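Putative 2,5-diketo-D-gluconic acid reductase B (Sinorhizobium meliloti, PDB 3UP8) probably reduces methylglyoxal to hydroxyacetone with NADPH, as a member of the aldo/keto reductase family. Local coordinates at residues A32-L37 against F61-T66; L37-F42 against S249-E254; Y183-D188 against G212-D217; L203-A208 against V245-K250; A231-L236 against N260-D265. One frame throughout, in Å; residues are numbered along the deposited sequence.

Contact 1: A32-L37 against F61-T66; sequences ANIPAL and FRHVDT
H63 reaches across to P35 and I34 in the aldo/keto reductase fold: segment 32-37 runs from strand 34-35 of the N-terminal hairpin into the start of strand 37-40, and H63 belongs to strand 63-65 of the (beta/alpha)8 barrel. The region round the imidazole is the tight part. CG of H63 stands anti to the backbone N (chi1 169°), which carries the ring toward the hairpin and presents ND1 to P35 O at 3.1 Å. The N-H points at that carbonyl fairly straight, with 155° at the hydrogen, and the oxygen lies at the ring edge, tilted a little from its plane. I34 adds a methyl obliquely to the same ring, CG2 to H63 CE1 at 3.5 Å. Closer to the backbone, the pyrrolidine of P35 rests against the root of the histidine, its CG 3.7 Å from H63 CB. Beyond the two segments F91 meets the imidazole edge-to-face, and I246 and L248 of strand 245-249 also border the histidine.

The other half is looser. L37 and F61 touch through apolar carbons, CG to CE1 at 3.7 Å, but beside them the two backbones are joined through a single water. It donates to L37 O at 2.8 Å and accepts from R62 N at 2.8 Å. The partly exposed side chain of R62 leads away from the hairpin and shares NH1 with L57 O. R62 NH1 also donates a hydrogen bond to F61 O at 2.9 Å, from above the carbonyl plane, 54° out of it.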
# COMPACT_ATOMS: atom_id res chain seq x y z
N ALA A 32 -8.29 -8.58 -6.96
CA ALA A 32 -7.86 -8.65 -5.55
C ALA A 32 -8.78 -7.99 -4.49
O ALA A 32 -8.72 -8.34 -3.30
CB ALA A 32 -6.45 -8.10 -5.42
N ASN A 33 -9.58 -7.02 -4.88
CA ASN A 33 -10.48 -6.35 -3.92
C ASN A 33 -9.86 -5.93 -2.59
O ASN A 33 -10.13 -6.49 -1.52
CB ASN A 33 -11.71 -7.20 -3.68
CG ASN A 33 -12.54 -7.30 -4.89
OD1 ASN A 33 -13.03 -6.28 -5.40
ND2 ASN A 33 -12.66 -8.52 -5.42
N ILE A 34 -9.04 -4.91 -2.70
CA ILE A 34 -8.19 -4.49 -1.62
C ILE A 34 -8.93 -3.39 -0.87
O ILE A 34 -9.39 -2.43 -1.50
CB ILE A 34 -6.87 -3.97 -2.19
CG1 ILE A 34 -6.18 -5.07 -3.02
CG2 ILE A 34 -5.96 -3.43 -1.06
CD1 ILE A 34 -4.89 -4.63 -3.69
N PRO A 35 -9.08 -3.54 0.47
CA PRO A 35 -9.74 -2.46 1.23
C PRO A 35 -9.02 -1.12 1.03
O PRO A 35 -7.79 -1.06 1.12
CB PRO A 35 -9.64 -2.94 2.69
CG PRO A 35 -9.47 -4.42 2.60
CD PRO A 35 -8.68 -4.66 1.33
N ALA A 36 -9.77 -0.06 0.74
CA ALA A 36 -9.20 1.25 0.35
C ALA A 36 -8.23 1.86 1.37
O ALA A 36 -7.33 2.60 0.99
CB ALA A 36 -10.30 2.24 -0.01
N LEU A 37 -8.43 1.55 2.65
CA LEU A 37 -7.52 2.03 3.67
C LEU A 37 -6.88 0.85 4.37
O LEU A 37 -7.56 -0.06 4.83
CB LEU A 37 -8.25 2.93 4.68
CG LEU A 37 -7.49 3.37 5.95
CD1 LEU A 37 -6.34 4.32 5.62
CD2 LEU A 37 -8.46 4.02 6.92
N PHE A 61 -10.02 -1.71 11.04
CA PHE A 61 -9.04 -1.95 9.96
C PHE A 61 -9.08 -3.41 9.57
O PHE A 61 -9.09 -4.28 10.44
CB PHE A 61 -7.62 -1.62 10.41
CG PHE A 61 -7.21 -0.21 10.17
CD1 PHE A 61 -6.53 0.15 9.01
CD2 PHE A 61 -7.50 0.77 11.12
CE1 PHE A 61 -6.14 1.47 8.79
CE2 PHE A 61 -7.12 2.09 10.91
CZ PHE A 61 -6.44 2.45 9.75
N ARG A 62 -9.10 -3.68 8.26
CA ARG A 62 -9.12 -5.06 7.76
C ARG A 62 -8.07 -5.31 6.67
O ARG A 62 -8.13 -6.31 5.96
CB ARG A 62 -10.50 -5.41 7.22
CG ARG A 62 -11.60 -5.50 8.28
CD ARG A 62 -11.38 -6.66 9.25
NE ARG A 62 -12.45 -6.74 10.23
CZ ARG A 62 -12.46 -6.11 11.40
NH1 ARG A 62 -11.44 -5.35 11.76
NH2 ARG A 62 -13.50 -6.23 12.22
N HIS A 63 -7.13 -4.38 6.53
CA HIS A 63 -6.08 -4.48 5.54
C HIS A 63 -4.81 -4.15 6.31
O HIS A 63 -4.72 -3.12 6.95
CB HIS A 63 -6.37 -3.49 4.39
CG HIS A 63 -5.24 -3.30 3.42
ND1 HIS A 63 -5.30 -2.37 2.41
CD2 HIS A 63 -4.03 -3.89 3.32
CE1 HIS A 63 -4.17 -2.39 1.73
NE2 HIS A 63 -3.39 -3.32 2.25
N VAL A 64 -3.87 -5.09 6.33
CA VAL A 64 -2.60 -4.89 7.01
C VAL A 64 -1.46 -5.12 6.02
O VAL A 64 -1.46 -6.12 5.31
CB VAL A 64 -2.41 -5.84 8.22
CG1 VAL A 64 -1.08 -5.57 8.90
CG2 VAL A 64 -3.57 -5.68 9.24
N ASP A 65 -0.53 -4.17 5.98
CA ASP A 65 0.58 -4.18 5.03
C ASP A 65 1.94 -4.23 5.71
O ASP A 65 2.27 -3.37 6.54
CB ASP A 65 0.49 -2.97 4.10
CG ASP A 65 1.59 -2.95 3.06
OD1 ASP A 65 2.73 -2.54 3.41
OD2 ASP A 65 1.31 -3.32 1.90
N THR A 66 2.75 -5.22 5.33
CA THR A 66 4.10 -5.39 5.89
C THR A 66 5.08 -5.81 4.78
O THR A 66 4.73 -5.76 3.59
CB THR A 66 4.06 -6.36 7.11
OG1 THR A 66 5.33 -6.38 7.78
CG2 THR A 66 3.66 -7.79 6.68
O HOH W 1 -9.17 -1.83 6.21

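Contact 2: L37-F42 against S249-E254; sequences LGFGTF and SKTATE
S249 lies between G38 and G40, and the backbone bonds it makes show how a parallel barrel is closed: strand 37-40, the first, is joined here to strand 245-249, the last. Main-chain bonding comes first. S249 N donates to G38 O at 2.9 Å and with 165° at the hydrogen, while S249 O receives G40 N at 2.9 Å. F39, between the two glycines, is thus paired with S249 in parallel register.

A second kind of bond is weaker. With OG of S249 set between its own backbone N and carbonyl carbon (chi1 49°), the hydroxyl leans back to G38 O at 3.4 Å, a weak bond that gives this carbonyl two donors from one residue. The same OG touches L37 CD1 at 3.6 Å.

Side-chain packing makes up the rest. The F39 ring, with CG anti to the backbone N, crosses T251 obliquely, and its CE1 comes 3.2 Å from T251 OG1. L53 and A56 of helix 46-59 also border the phenylalanine. Further along, K250 lays its CG 3.8 Å from F42 O before its chain bends and leads its end away.

Pairing therefore rests chiefly on main-chain atoms, whereas T251 OG1 is buried without a polar partner in the model, a hydroxyl met by an aromatic ring and probably held at some energetic cost.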
# COMPACT_ATOMS: atom_id res chain seq x y z
N LEU A 37 -8.43 1.55 2.65
CA LEU A 37 -7.52 2.03 3.67
C LEU A 37 -6.88 0.85 4.37
O LEU A 37 -7.56 -0.06 4.83
CB LEU A 37 -8.25 2.93 4.68
CG LEU A 37 -7.49 3.37 5.95
CD1 LEU A 37 -6.34 4.32 5.62
CD2 LEU A 37 -8.46 4.02 6.92
N GLY A 38 -5.56 0.89 4.45
CA GLY A 38 -4.79 -0.16 5.06
C GLY A 38 -3.91 0.38 6.16
O GLY A 38 -3.56 1.56 6.17
N PHE A 39 -3.58 -0.52 7.09
CA PHE A 39 -2.63 -0.28 8.16
C PHE A 39 -1.24 -0.66 7.65
O PHE A 39 -0.91 -1.84 7.51
CB PHE A 39 -3.00 -1.17 9.36
CG PHE A 39 -2.27 -0.81 10.63
CD1 PHE A 39 -2.81 0.12 11.51
CD2 PHE A 39 -1.06 -1.42 10.95
CE1 PHE A 39 -2.14 0.45 12.69
CE2 PHE A 39 -0.39 -1.10 12.12
CZ PHE A 39 -0.93 -0.16 13.00
N GLY A 40 -0.41 0.35 7.39
CA GLY A 40 0.94 0.13 6.90
C GLY A 40 1.91 0.03 8.05
O GLY A 40 1.90 0.87 8.95
N THR A 41 2.75 -1.01 8.03
CA THR A 41 3.73 -1.22 9.12
C THR A 41 5.14 -0.72 8.76
O THR A 41 6.07 -0.79 9.56
CB THR A 41 3.77 -2.68 9.64
OG1 THR A 41 4.20 -3.56 8.60
CG2 THR A 41 2.39 -3.12 10.13
N PHE A 42 5.28 -0.20 7.55
CA PHE A 42 6.48 0.52 7.13
C PHE A 42 6.73 1.65 8.14
O PHE A 42 5.81 2.37 8.52
CB PHE A 42 6.25 1.03 5.70
CG PHE A 42 7.22 2.07 5.22
CD1 PHE A 42 8.60 1.85 5.27
CD2 PHE A 42 6.75 3.24 4.66
CE1 PHE A 42 9.49 2.82 4.79
CE2 PHE A 42 7.62 4.22 4.19
CZ PHE A 42 8.99 4.01 4.26
N SER A 249 -1.80 3.89 5.93
CA SER A 249 -1.48 4.89 6.94
C SER A 249 -0.57 4.30 8.00
O SER A 249 -0.63 3.11 8.30
CB SER A 249 -2.74 5.48 7.57
OG SER A 249 -3.63 4.46 7.98
N LYS A 250 0.30 5.16 8.53
CA LYS A 250 1.13 4.83 9.67
C LYS A 250 0.57 5.59 10.87
O LYS A 250 0.58 6.82 10.93
CB LYS A 250 2.60 5.16 9.38
CG LYS A 250 3.57 4.74 10.49
CD LYS A 250 3.94 5.93 11.36
CE LYS A 250 5.04 5.59 12.34
NZ LYS A 250 5.50 6.82 13.03
N THR A 251 0.06 4.82 11.82
CA THR A 251 -0.54 5.37 13.02
C THR A 251 0.19 4.76 14.21
O THR A 251 -0.07 3.61 14.58
CB THR A 251 -2.05 5.01 13.09
OG1 THR A 251 -2.19 3.59 13.04
CG2 THR A 251 -2.81 5.61 11.90
N ALA A 252 1.13 5.51 14.77
CA ALA A 252 1.94 5.05 15.90
C ALA A 252 1.30 5.35 17.27
O ALA A 252 1.87 5.00 18.30
CB ALA A 252 3.35 5.64 15.83
N THR A 253 0.12 5.98 17.26
CA THR A 253 -0.62 6.29 18.50
C THR A 253 -2.11 6.06 18.29
O THR A 253 -2.60 6.15 17.16
CB THR A 253 -0.45 7.76 18.95
OG1 THR A 253 -1.05 8.63 17.97
CG2 THR A 253 1.02 8.14 19.15
N GLU A 254 -2.83 5.80 19.38
CA GLU A 254 -4.29 5.60 19.33
C GLU A 254 -5.04 6.80 18.73
O GLU A 254 -6.08 6.62 18.10
CB GLU A 254 -4.84 5.33 20.73
CG GLU A 254 -3.97 4.41 21.59
CD GLU A 254 -4.50 4.24 23.01
OE1 GLU A 254 -5.36 5.05 23.45
OE2 GLU A 254 -4.05 3.30 23.69

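Contact 3: Y183-D188 against G212-D217; sequences YHPYLD and GKVPAD
The phenol of Y186 ends on D217, its OH giving a short hydrogen bond to OD2 at 2.6 Å. The oxygen is met on its anti side, 33° out of the carboxylate plane, and it lies in the plane of the tyrosine ring, at its edge. With CG anti to the carbonyl carbon (chi1 -47°), Y186 projects from a type I turn, H184 to L187, straight onto the other segment. K213 then lies across one face of the ring: its chain, extended beyond CG, places CD 3.9 Å from the centroid of the Y186 ring in a CH-pi contact and NZ 4.5 Å from the same centroid in a cation-pi one.

Both segments lie at the C-terminal ends of strands of the (beta/alpha)8 barrel, after 176-182 and 202-206. A leucine in place of Y186 would probably leave D217 OD2 without its donor and the K213 chain without a flat surface to lie on. V214 fills the angle beside the ring, CG2 touching Y186 CE2 at 4.0 Å and, from the same methyl, P185 CD at 4.1 Å. D217 divides its carboxylate: while OD2 takes the phenol, OD1 accepts L220 N and so caps helix 218-227.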
# COMPACT_ATOMS: atom_id res chain seq x y z
N TYR A 183 2.94 8.11 -2.82
CA TYR A 183 1.94 8.99 -3.43
C TYR A 183 1.33 9.87 -2.34
O TYR A 183 0.81 9.39 -1.34
CB TYR A 183 0.86 8.16 -4.15
CG TYR A 183 -0.06 8.96 -5.06
CD1 TYR A 183 0.34 10.16 -5.64
CD2 TYR A 183 -1.35 8.48 -5.34
CE1 TYR A 183 -0.52 10.88 -6.49
CE2 TYR A 183 -2.22 9.19 -6.19
CZ TYR A 183 -1.80 10.38 -6.75
OH TYR A 183 -2.68 11.05 -7.57
N HIS A 184 1.44 11.18 -2.56
CA HIS A 184 0.98 12.21 -1.63
C HIS A 184 0.86 13.48 -2.47
O HIS A 184 1.27 13.49 -3.64
CB HIS A 184 1.97 12.40 -0.48
CG HIS A 184 3.40 12.52 -0.92
ND1 HIS A 184 3.90 13.66 -1.52
CD2 HIS A 184 4.44 11.66 -0.84
CE1 HIS A 184 5.17 13.48 -1.81
NE2 HIS A 184 5.53 12.27 -1.41
N PRO A 185 0.28 14.56 -1.91
CA PRO A 185 0.03 15.74 -2.75
C PRO A 185 1.27 16.35 -3.45
O PRO A 185 1.13 16.98 -4.50
CB PRO A 185 -0.57 16.74 -1.76
CG PRO A 185 -1.26 15.85 -0.73
CD PRO A 185 -0.32 14.69 -0.57
N TYR A 186 2.46 16.13 -2.89
CA TYR A 186 3.69 16.73 -3.44
C TYR A 186 4.38 15.92 -4.55
O TYR A 186 5.34 16.39 -5.17
CB TYR A 186 4.66 17.10 -2.30
CG TYR A 186 3.92 17.83 -1.21
CD1 TYR A 186 3.49 19.16 -1.39
CD2 TYR A 186 3.60 17.19 -0.02
CE1 TYR A 186 2.77 19.82 -0.38
CE2 TYR A 186 2.89 17.82 0.97
CZ TYR A 186 2.48 19.13 0.80
OH TYR A 186 1.79 19.71 1.82
N LEU A 187 3.88 14.71 -4.80
CA LEU A 187 4.45 13.87 -5.86
C LEU A 187 3.39 13.50 -6.88
O LEU A 187 2.48 12.73 -6.58
CB LEU A 187 5.11 12.62 -5.28
CG LEU A 187 5.74 11.65 -6.29
CD1 LEU A 187 6.84 12.34 -7.12
CD2 LEU A 187 6.30 10.44 -5.54
N ASP A 188 3.53 14.05 -8.09
CA ASP A 188 2.63 13.74 -9.21
C ASP A 188 2.76 12.27 -9.63
O ASP A 188 3.87 11.76 -9.82
CB ASP A 188 2.94 14.63 -10.41
CG ASP A 188 2.06 14.31 -11.62
OD1 ASP A 188 0.84 14.10 -11.45
OD2 ASP A 188 2.60 14.26 -12.74
N GLY A 212 5.68 14.57 7.10
CA GLY A 212 5.34 15.73 7.93
C GLY A 212 4.91 16.99 7.19
O GLY A 212 4.37 17.91 7.81
N LYS A 213 5.15 17.05 5.89
CA LYS A 213 4.74 18.21 5.08
C LYS A 213 3.23 18.43 5.13
O LYS A 213 2.77 19.57 5.18
CB LYS A 213 5.18 18.05 3.63
CG LYS A 213 6.49 18.70 3.25
CD LYS A 213 6.53 18.91 1.72
CE LYS A 213 7.49 20.01 1.32
NZ LYS A 213 7.07 20.66 0.05
N VAL A 214 2.47 17.33 5.11
CA VAL A 214 1.00 17.43 5.05
C VAL A 214 0.36 18.19 6.23
O VAL A 214 -0.36 19.15 5.98
CB VAL A 214 0.32 16.06 4.76
CG1 VAL A 214 -1.15 16.09 5.16
CG2 VAL A 214 0.46 15.71 3.28
N PRO A 215 0.63 17.80 7.49
CA PRO A 215 0.02 18.55 8.61
C PRO A 215 0.42 20.04 8.69
O PRO A 215 -0.30 20.83 9.32
CB PRO A 215 0.50 17.81 9.86
CG PRO A 215 0.94 16.45 9.37
CD PRO A 215 1.46 16.68 7.98
N ALA A 216 1.53 20.40 8.06
CA ALA A 216 2.02 21.79 8.08
C ALA A 216 1.51 22.61 6.90
O ALA A 216 1.74 23.82 6.85
CB ALA A 216 3.55 21.81 8.13
N ASP A 217 0.83 21.97 5.96
CA ASP A 217 0.41 22.65 4.75
C ASP A 217 -0.80 23.56 5.02
O ASP A 217 -1.82 23.09 5.54
CB ASP A 217 0.11 21.65 3.63
CG ASP A 217 -0.02 22.32 2.27
OD1 ASP A 217 -1.03 23.00 2.04
OD2 ASP A 217 0.89 22.15 1.43

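Contact 4: L203-A208 against V245-K250; sequences LTSYYA and VIVLSK
S205 N donates to I246 O at 2.7 Å, the shortest direct bond between the segments, with a nearly straight N-H (168°); T204 CA adds a CA-H...O contact to the same oxygen. The same pairing recurs along the two parallel strands, neighbours in the barrel whose axes diverge by 26°: I246 N donates to L203 O at 2.8 Å, and L248 N to S205 O at 2.9 Å.

T204 and I246 stand side by side on the inner face. T204 CG2, anti to the backbone N, lies 3.8 Å from L248 CG. The threonine hydroxyl, bonded to T178 OG1 on the next strand, has OG1 3.6 Å from I246 CD1. Cut back to an alanine, I246 is likely to leave a gap beside that hydroxyl. S205 and V247 point to the opposite face, toward helix 231-240, where V247 CG2 reaches A208 CB at 3.9 Å.

Past S205 the backbones separate, and two waters take over. One accepts from A208 N and donates to S205 OG, which also serves Y183 O, and to L248 O, 2.6 Å from the water oxygen. The other accepts from Y207 N and donates weakly to L248 O. Direct strand pairing thus ends here, and water satisfies the backbone where the chain turns out of the barrel.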
# COMPACT_ATOMS: atom_id res chain seq x y z
N LEU A 203 -3.33 1.43 -7.71
CA LEU A 203 -2.17 2.02 -7.13
C LEU A 203 -2.35 2.00 -5.61
O LEU A 203 -3.38 2.46 -5.08
CB LEU A 203 -2.03 3.45 -7.64
CG LEU A 203 -0.80 4.25 -7.29
CD1 LEU A 203 -0.63 5.38 -8.30
CD2 LEU A 203 -0.89 4.79 -5.86
N THR A 204 -1.36 1.46 -4.91
CA THR A 204 -1.36 1.57 -3.47
C THR A 204 -0.38 2.65 -3.01
O THR A 204 0.80 2.58 -3.31
CB THR A 204 -1.06 0.24 -2.79
OG1 THR A 204 -2.04 -0.72 -3.19
CG2 THR A 204 -1.11 0.41 -1.26
N SER A 205 -0.90 3.63 -2.27
CA SER A 205 -0.11 4.77 -1.80
C SER A 205 0.57 4.52 -0.46
O SER A 205 -0.07 4.04 0.48
CB SER A 205 -1.03 5.99 -1.66
OG SER A 205 -0.43 6.97 -0.82
N TYR A 206 1.86 4.85 -0.38
CA TYR A 206 2.53 5.03 0.91
C TYR A 206 3.06 6.47 1.03
O TYR A 206 3.19 7.18 0.02
CB TYR A 206 3.62 3.98 1.20
CG TYR A 206 4.85 3.99 0.30
CD1 TYR A 206 5.89 4.90 0.52
CD2 TYR A 206 4.99 3.07 -0.75
CE1 TYR A 206 7.03 4.90 -0.29
CE2 TYR A 206 6.13 3.07 -1.56
CZ TYR A 206 7.14 3.99 -1.32
OH TYR A 206 8.28 4.00 -2.10
N TYR A 207 3.36 6.87 2.27
CA TYR A 207 3.85 8.22 2.61
C TYR A 207 2.83 9.32 2.32
O TYR A 207 3.20 10.42 1.89
CB TYR A 207 5.19 8.55 1.92
CG TYR A 207 6.38 8.52 2.85
CD1 TYR A 207 7.54 7.84 2.49
CD2 TYR A 207 6.36 9.19 4.08
CE1 TYR A 207 8.65 7.81 3.34
CE2 TYR A 207 7.46 9.16 4.94
CZ TYR A 207 8.60 8.46 4.55
OH TYR A 207 9.69 8.40 5.38
N ALA A 208 1.56 9.02 2.54
CA ALA A 208 0.47 10.00 2.37
C ALA A 208 0.76 11.35 3.06
O ALA A 208 0.39 12.40 2.54
CB ALA A 208 -0.83 9.42 2.89
N VAL A 245 -7.31 4.02 -6.26
CA VAL A 245 -6.22 4.33 -5.33
C VAL A 245 -6.54 3.78 -3.95
O VAL A 245 -7.65 3.94 -3.44
CB VAL A 245 -5.92 5.84 -5.24
CG1 VAL A 245 -4.81 6.13 -4.22
CG2 VAL A 245 -5.56 6.39 -6.60
N ILE A 246 -5.54 3.13 -3.37
CA ILE A 246 -5.60 2.58 -2.03
C ILE A 246 -4.57 3.38 -1.24
O ILE A 246 -3.55 3.80 -1.80
CB ILE A 246 -5.21 1.09 -2.06
CG1 ILE A 246 -6.20 0.31 -2.93
CG2 ILE A 246 -5.10 0.50 -0.65
CD1 ILE A 246 -5.55 -0.74 -3.83
N VAL A 247 -4.83 3.59 0.05
CA VAL A 247 -3.89 4.34 0.88
C VAL A 247 -3.49 3.54 2.14
O VAL A 247 -4.33 2.92 2.79
CB VAL A 247 -4.44 5.78 1.21
CG1 VAL A 247 -5.76 5.70 1.99
CG2 VAL A 247 -3.41 6.60 1.96
N LEU A 248 -2.20 3.54 2.45
CA LEU A 248 -1.67 2.96 3.69
C LEU A 248 -1.39 4.07 4.69
O LEU A 248 -0.82 5.09 4.34
CB LEU A 248 -0.37 2.19 3.40
CG LEU A 248 -0.51 0.99 2.45
CD1 LEU A 248 0.85 0.34 2.22
CD2 LEU A 248 -1.51 -0.02 3.00
N SER A 249 -1.80 3.89 5.93
CA SER A 249 -1.48 4.89 6.94
C SER A 249 -0.57 4.30 8.00
O SER A 249 -0.63 3.11 8.30
CB SER A 249 -2.74 5.48 7.57
OG SER A 249 -3.63 4.46 7.98
N LYS A 250 0.30 5.16 8.53
CA LYS A 250 1.13 4.83 9.67
C LYS A 250 0.57 5.59 10.87
O LYS A 250 0.58 6.82 10.93
CB LYS A 250 2.60 5.16 9.38
CG LYS A 250 3.57 4.74 10.49
CD LYS A 250 3.94 5.93 11.36
CE LYS A 250 5.04 5.59 12.34
NZ LYS A 250 5.50 6.82 13.03
O HOH W 2 0.01 6.54 2.35
O HOH W 3 2.47 5.35 4.51

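Contact 5: A231-L236 against N260-D265; sequences AAQVAL and NFAIFD
L236 and N260 meet at about a right angle, the leucine driving one methyl against the asparagine amide. L236 CD1 sits 3.6 Å from N260 CG, with OD1 and ND2 of N260 only slightly further off. The leucine belongs to helix 231-240 and the asparagine to the end of helix 254-261, two of the outer helices of the (beta/alpha)8 barrel, and L236 also touches V247 of the strand between them.

I263 points back at the first helix from the loop after the second. CG1 takes the place between its backbone N and carbonyl carbon (chi1 61°), which sends CD1 to L236 CB at 3.9 Å while CG2 faces Q233, 4.1 Å from Q233 CB. CG1 of I263 also lies over one face of the F264 ring. Just before I263 the chain makes an inverse gamma turn centred on A262.

Q233 runs obliquely to I263, its extended chain carrying the amide past A262, with NE2 3.9 Å from A262 CB. That amide gives NE2 to E259 O and accepts T230 N on OE1. No hydrogen bond joins the two segments directly, so carbon contacts hold them together and the Q233 amide ties T230, just before its own helix, to E259 in helix 254-261.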
# COMPACT_ATOMS: atom_id res chain seq x y z
N ALA A 231 -5.71 18.47 8.32
CA ALA A 231 -4.94 18.44 7.07
C ALA A 231 -4.60 16.99 6.65
O ALA A 231 -4.61 16.67 5.47
CB ALA A 231 -3.65 19.28 7.23
N ALA A 232 -4.30 16.15 7.64
CA ALA A 232 -3.96 14.75 7.42
C ALA A 232 -5.11 13.98 6.78
O ALA A 232 -4.91 13.24 5.81
CB ALA A 232 -3.55 14.11 8.72
N GLN A 233 -6.31 14.18 7.32
CA GLN A 233 -7.52 13.53 6.79
C GLN A 233 -7.82 14.04 5.39
O GLN A 233 -8.30 13.28 4.55
CB GLN A 233 -8.73 13.76 7.70
CG GLN A 233 -8.63 13.02 9.04
CD GLN A 233 -9.66 13.52 10.06
OE1 GLN A 233 -9.89 14.72 10.19
NE2 GLN A 233 -10.28 12.58 10.78
N VAL A 234 -7.54 15.31 5.14
CA VAL A 234 -7.70 15.86 3.79
C VAL A 234 -6.80 15.15 2.77
O VAL A 234 -7.23 14.84 1.66
CB VAL A 234 -7.46 17.39 3.77
CG1 VAL A 234 -7.46 17.92 2.35
CG2 VAL A 234 -8.55 18.09 4.60
N ALA A 235 -5.55 14.90 3.14
CA ALA A 235 -4.61 14.25 2.23
C ALA A 235 -5.02 12.79 1.98
O ALA A 235 -5.03 12.33 0.85
CB ALA A 235 -3.19 14.33 2.76
N LEU A 236 -5.37 12.09 3.06
CA LEU A 236 -5.89 10.72 2.97
C LEU A 236 -7.16 10.64 2.13
O LEU A 236 -7.31 9.74 1.31
CB LEU A 236 -6.19 10.17 4.37
CG LEU A 236 -5.01 9.86 5.29
CD1 LEU A 236 -5.49 9.65 6.72
CD2 LEU A 236 -4.20 8.65 4.81
N ASN A 260 -7.27 8.94 11.32
CA ASN A 260 -7.00 8.41 9.98
C ASN A 260 -8.14 7.53 9.43
O ASN A 260 -8.41 7.53 8.23
CB ASN A 260 -5.68 7.63 9.98
CG ASN A 260 -4.45 8.54 10.03
OD1 ASN A 260 -4.53 9.69 10.46
ND2 ASN A 260 -3.31 8.01 9.59
N PHE A 261 -8.80 6.82 10.33
CA PHE A 261 -9.91 5.92 9.98
C PHE A 261 -11.17 6.68 9.55
O PHE A 261 -11.95 6.19 8.73
CB PHE A 261 -10.21 5.02 11.17
CG PHE A 261 -11.10 3.86 10.85
CD1 PHE A 261 -10.61 2.76 10.16
CD2 PHE A 261 -12.43 3.85 11.28
CE1 PHE A 261 -11.43 1.67 9.87
CE2 PHE A 261 -13.26 2.77 11.00
CZ PHE A 261 -12.75 1.67 10.29
N ALA A 262 -11.34 7.88 10.11
CA ALA A 262 -12.53 8.70 9.86
C ALA A 262 -12.42 9.55 8.59
O ALA A 262 -12.51 10.78 8.64
CB ALA A 262 -12.82 9.58 11.07
N ILE A 263 -12.21 8.90 7.45
CA ILE A 263 -12.04 9.61 6.18
C ILE A 263 -13.11 9.25 5.17
O ILE A 263 -13.05 9.65 4.01
CB ILE A 263 -10.63 9.37 5.56
CG1 ILE A 263 -10.40 7.88 5.25
CG2 ILE A 263 -9.55 9.94 6.48
CD1 ILE A 263 -9.09 7.55 4.49
N PHE A 264 -14.10 8.48 5.60
CA PHE A 264 -15.21 8.14 4.71
C PHE A 264 -16.47 8.90 5.11
O PHE A 264 -17.54 8.71 4.52
CB PHE A 264 -15.41 6.61 4.64
CG PHE A 264 -14.18 5.87 4.19
CD1 PHE A 264 -13.82 5.83 2.85
CD2 PHE A 264 -13.35 5.25 5.12
CE1 PHE A 264 -12.67 5.17 2.43
CE2 PHE A 264 -12.18 4.58 4.71
CZ PHE A 264 -11.84 4.54 3.36
N ASP A 265 -16.31 9.78 6.10
CA ASP A 265 -17.33 10.72 6.58
C ASP A 265 -17.70 11.79 5.57
O ASP A 265 -18.84 12.24 5.50
CB ASP A 265 -16.78 11.50 7.79
CG ASP A 265 -16.82 10.72 9.07
OD1 ASP A 265 -16.98 9.48 9.04
OD2 ASP A 265 -16.68 11.37 10.13

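In the fold
Contacts 1, 2 and 4 share one closed sheet. Contact 4 pairs the seventh and eighth strands, contact 2 the eighth and first, and contact 1 sets the hairpin against the second; the centres of contacts 2 and 4, and of contacts 1 and 4, lie about 10 Å apart. A36 O to V247 N (2.8 Å) joins contact 1 to contact 4. Contact 2 reaches the predicted proton donor: the side chain of F42 is about 3 Å from that of Y70, and from a bound acetate, probably from the crystallisation liquor. Contact 1 is tied to the predicted site directly, through the salt bridge of D65 with K95. Contacts 3 and 5 lie on the periphery, away from these sites, and touch through V214 CG1 and A235 CB (3.6 Å).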